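Local coordinates for secreted effector protein SifA (Salmonella typhimurium, PDB 3CXB) that is required in host epithelial cells for endosomal tubulation and the formation of Salmonella-induced filaments, and interacts with host PLEKHM2, at residues A[209-218]-A[308-319]. Numbering follows the deposited sequence.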
# COMPACT_ATOMS: atom_id res chain seq x y z
N LYS A 209 -2.30 -13.68 -6.79
CA LYS A 209 -3.41 -12.74 -6.68
C LYS A 209 -4.24 -12.83 -7.96
O LYS A 209 -5.47 -12.84 -7.94
CB LYS A 209 -2.87 -11.32 -6.51
CG LYS A 209 -3.61 -10.48 -5.49
CD LYS A 209 -3.59 -11.14 -4.14
CE LYS A 209 -3.94 -10.14 -3.04
NZ LYS A 209 -4.27 -10.83 -1.76
N ILE A 210 -3.55 -12.91 -9.09
CA ILE A 210 -4.23 -13.00 -10.37
C ILE A 210 -5.05 -14.27 -10.43
O ILE A 210 -6.14 -14.29 -11.00
CB ILE A 210 -3.24 -12.95 -11.56
CG1 ILE A 210 -2.57 -11.57 -11.61
CG2 ILE A 210 -4.00 -13.17 -12.85
CD1 ILE A 210 -1.37 -11.48 -12.48
N GLN A 211 -4.54 -15.34 -9.83
CA GLN A 211 -5.28 -16.61 -9.82
C GLN A 211 -6.53 -16.56 -8.93
O GLN A 211 -7.58 -17.07 -9.31
CB GLN A 211 -4.38 -17.76 -9.38
CG GLN A 211 -3.77 -18.52 -10.54
CD GLN A 211 -4.83 -19.07 -11.50
OE1 GLN A 211 -5.73 -19.81 -11.08
NE2 GLN A 211 -4.73 -18.71 -12.77
N SER A 212 -6.41 -15.95 -7.75
CA SER A 212 -7.55 -15.83 -6.85
C SER A 212 -8.65 -15.09 -7.61
O SER A 212 -9.78 -15.58 -7.73
CB SER A 212 -7.16 -15.06 -5.60
OG SER A 212 -5.97 -15.60 -5.07
N GLY A 213 -8.32 -13.92 -8.15
CA GLY A 213 -9.30 -13.17 -8.90
C GLY A 213 -10.03 -14.02 -9.93
O GLY A 213 -11.24 -13.91 -10.10
N ILE A 214 -9.29 -14.87 -10.63
CA ILE A 214 -9.89 -15.71 -11.66
C ILE A 214 -10.88 -16.66 -11.03
O ILE A 214 -12.07 -16.63 -11.34
CB ILE A 214 -8.82 -16.54 -12.42
CG1 ILE A 214 -7.78 -15.61 -13.03
CG2 ILE A 214 -9.49 -17.36 -13.53
CD1 ILE A 214 -8.37 -14.60 -14.00
N GLU A 215 -10.39 -17.51 -10.14
CA GLU A 215 -11.22 -18.50 -9.47
C GLU A 215 -12.42 -17.86 -8.76
O GLU A 215 -13.49 -18.45 -8.68
CB GLU A 215 -10.37 -19.28 -8.47
CG GLU A 215 -9.16 -19.96 -9.08
CD GLU A 215 -8.28 -20.62 -8.03
OE1 GLU A 215 -7.86 -19.91 -7.07
OE2 GLU A 215 -8.01 -21.83 -8.16
N LYS A 216 -12.22 -16.65 -8.25
CA LYS A 216 -13.27 -15.93 -7.56
C LYS A 216 -14.43 -15.54 -8.47
O LYS A 216 -15.58 -15.90 -8.23
CB LYS A 216 -12.69 -14.67 -6.90
CG LYS A 216 -13.70 -13.83 -6.12
CD LYS A 216 -13.05 -12.62 -5.47
CE LYS A 216 -14.06 -11.80 -4.66
NZ LYS A 216 -13.45 -10.57 -4.07
N THR A 217 -14.12 -14.79 -9.53
CA THR A 217 -15.13 -14.35 -10.48
C THR A 217 -15.84 -15.55 -11.12
O THR A 217 -17.02 -15.47 -11.47
CB THR A 217 -14.49 -13.47 -11.58
OG1 THR A 217 -13.83 -12.36 -10.98
CG2 THR A 217 -15.55 -12.94 -12.54
N THR A 218 -15.11 -16.65 -11.28
CA THR A 218 -15.66 -17.86 -11.89
C THR A 218 -16.76 -18.48 -11.01
O THR A 218 -17.78 -18.95 -11.51
CB THR A 218 -14.53 -18.89 -12.17
OG1 THR A 218 -13.64 -18.34 -13.15
CG2 THR A 218 -15.08 -20.20 -12.74
N GLN A 308 -4.33 -5.61 -4.84
CA GLN A 308 -5.78 -5.77 -5.05
C GLN A 308 -6.19 -5.19 -6.39
O GLN A 308 -7.14 -5.66 -7.03
CB GLN A 308 -6.58 -5.10 -3.94
CG GLN A 308 -6.62 -5.88 -2.65
CD GLN A 308 -7.25 -7.25 -2.80
OE1 GLN A 308 -8.46 -7.38 -2.96
NE2 GLN A 308 -6.43 -8.28 -2.77
N ALA A 309 -5.47 -4.15 -6.80
CA ALA A 309 -5.76 -3.52 -8.07
C ALA A 309 -5.49 -4.55 -9.15
O ALA A 309 -6.24 -4.67 -10.11
CB ALA A 309 -4.87 -2.32 -8.27
N ILE A 310 -4.40 -5.30 -8.99
CA ILE A 310 -4.06 -6.32 -9.97
C ILE A 310 -5.13 -7.41 -10.00
O ILE A 310 -5.60 -7.81 -11.08
CB ILE A 310 -2.67 -6.94 -9.69
CG1 ILE A 310 -1.57 -5.96 -10.13
CG2 ILE A 310 -2.48 -8.22 -10.50
CD1 ILE A 310 -1.67 -4.58 -9.54
N GLN A 311 -5.54 -7.88 -8.83
CA GLN A 311 -6.56 -8.91 -8.76
C GLN A 311 -7.80 -8.46 -9.52
O GLN A 311 -8.44 -9.27 -10.18
CB GLN A 311 -6.94 -9.20 -7.31
CG GLN A 311 -7.81 -10.44 -7.15
CD GLN A 311 -8.15 -10.73 -5.70
OE1 GLN A 311 -8.89 -9.98 -5.07
NE2 GLN A 311 -7.59 -11.80 -5.16
N LYS A 312 -8.12 -7.17 -9.44
CA LYS A 312 -9.31 -6.66 -10.12
C LYS A 312 -9.17 -6.67 -11.62
O LYS A 312 -10.09 -7.12 -12.31
CB LYS A 312 -9.65 -5.24 -9.68
CG LYS A 312 -10.17 -5.13 -8.26
CD LYS A 312 -10.50 -3.68 -7.90
CE LYS A 312 -10.87 -3.53 -6.43
NZ LYS A 312 -11.26 -2.13 -6.09
N MET A 313 -8.04 -6.18 -12.13
CA MET A 313 -7.87 -6.14 -13.57
C MET A 313 -7.89 -7.57 -14.11
O MET A 313 -8.30 -7.83 -15.25
CB MET A 313 -6.58 -5.42 -13.94
CG MET A 313 -5.32 -6.09 -13.54
SD MET A 313 -3.90 -5.09 -14.07
CE MET A 313 -3.77 -5.57 -15.78
N ALA A 314 -7.48 -8.51 -13.26
CA ALA A 314 -7.51 -9.91 -13.65
C ALA A 314 -8.99 -10.31 -13.75
O ALA A 314 -9.39 -10.95 -14.71
CB ALA A 314 -6.80 -10.78 -12.61
N GLU A 315 -9.79 -9.94 -12.77
CA GLU A 315 -11.20 -10.27 -12.81
C GLU A 315 -11.85 -9.66 -14.04
O GLU A 315 -12.73 -10.26 -14.65
CB GLU A 315 -11.89 -9.75 -11.54
CG GLU A 315 -11.40 -10.45 -10.30
CD GLU A 315 -11.78 -9.74 -9.03
OE1 GLU A 315 -11.38 -10.23 -7.96
OE2 GLU A 315 -12.47 -8.70 -9.08
N GLU A 316 -11.40 -8.47 -14.41
CA GLU A 316 -11.99 -7.78 -15.55
C GLU A 316 -11.54 -8.39 -16.84
O GLU A 316 -12.22 -8.29 -17.85
CB GLU A 316 -11.63 -6.29 -15.51
CG GLU A 316 -12.27 -5.50 -14.37
CD GLU A 316 -11.79 -4.07 -14.36
OE1 GLU A 316 -11.86 -3.41 -15.42
OE2 GLU A 316 -11.34 -3.59 -13.30
N GLN A 317 -10.37 -9.02 -16.81
CA GLN A 317 -9.86 -9.68 -18.00
C GLN A 317 -10.74 -10.90 -18.28
O GLN A 317 -11.23 -11.10 -19.39
CB GLN A 317 -8.40 -10.13 -17.81
CG GLN A 317 -7.38 -9.13 -18.31
CD GLN A 317 -7.43 -8.96 -19.82
OE1 GLN A 317 -7.02 -7.93 -20.37
NE2 GLN A 317 -7.94 -9.98 -20.51
N LEU A 318 -10.93 -11.70 -17.24
CA LEU A 318 -11.75 -12.89 -17.35
C LEU A 318 -13.11 -12.53 -17.94
O LEU A 318 -13.57 -13.15 -18.89
CB LEU A 318 -11.93 -13.52 -15.98
CG LEU A 318 -12.62 -14.88 -16.05
CD1 LEU A 318 -11.64 -15.88 -16.67
CD2 LEU A 318 -13.04 -15.33 -14.66
N THR A 319 -13.76 -11.52 -17.40
CA THR A 319 -15.07 -11.16 -17.90
C THR A 319 -15.03 -10.60 -19.31
O THR A 319 -15.89 -10.92 -20.14
CB THR A 319 -15.75 -10.15 -16.98
OG1 THR A 319 -14.96 -8.95 -16.92
CG2 THR A 319 -15.91 -10.75 -15.57
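Helix segments 209-218 and 308-319 run broadly in the same direction at a signed crossing angle of -45°, their axes 7.8 Å apart at the closest point. This is helix-helix packing within the all-helical C-terminal region of SifA, which resembles the guanine-nucleotide exchange fold of SopE; it joins helix 197-220 to the last helix, 307-324. No hydrogen bond links the two segments; they meet by van der Waals packing, much of it by the aliphatic parts of polar side chains. The two helices come together over Gly-213. Having no side chain, it lets Gln-311 and Glu-315 lie close to its backbone. Gln-311 CG sits 3.6 Å from Gly-213 CA. This side chain runs extended, CG anti to the backbone N (chi1 -169°), and crosses Lys-209 obliquely. Along one flank Ile-210 uses both branches: CG1 meets Ile-310 CG2 at 3.5 Å, and CG2 rests on Ala-314 CB. Helix 228-241 adds Thr-238 against Ile-210. Further along, Leu-318 fits among Ile-214, Thr-217 and Thr-218. Its CD1 branch faces Ile-214 CG2, while CD2 lies 3.4 Å from Thr-218 OG1. That hydroxyl hydrogen-bonds back to Ile-214 O, approaching from above the carbonyl plane. At the N-terminal end of the contact the Lys-209 chain bends at chi2 (58°) and passes Gln-308. Its NZ makes a salt bridge with Asp-296 of helix 283-303. On the more open flank, Lys-216 NZ and Glu-315 OE1 are 4.4 Å apart, too far for a salt bridge, though their charges may still attract. The methyls of Thr-217 and Thr-319 also touch. Glu-315 CG lies against the Thr-217 hydroxyl, which turns back to its own helix, and OG1 donates to Gly-213 O at 3.1 Å. The same oxygen also accepts a hydrogen bond from the backbone N-H of Thr-217, from the opposite face of its plane.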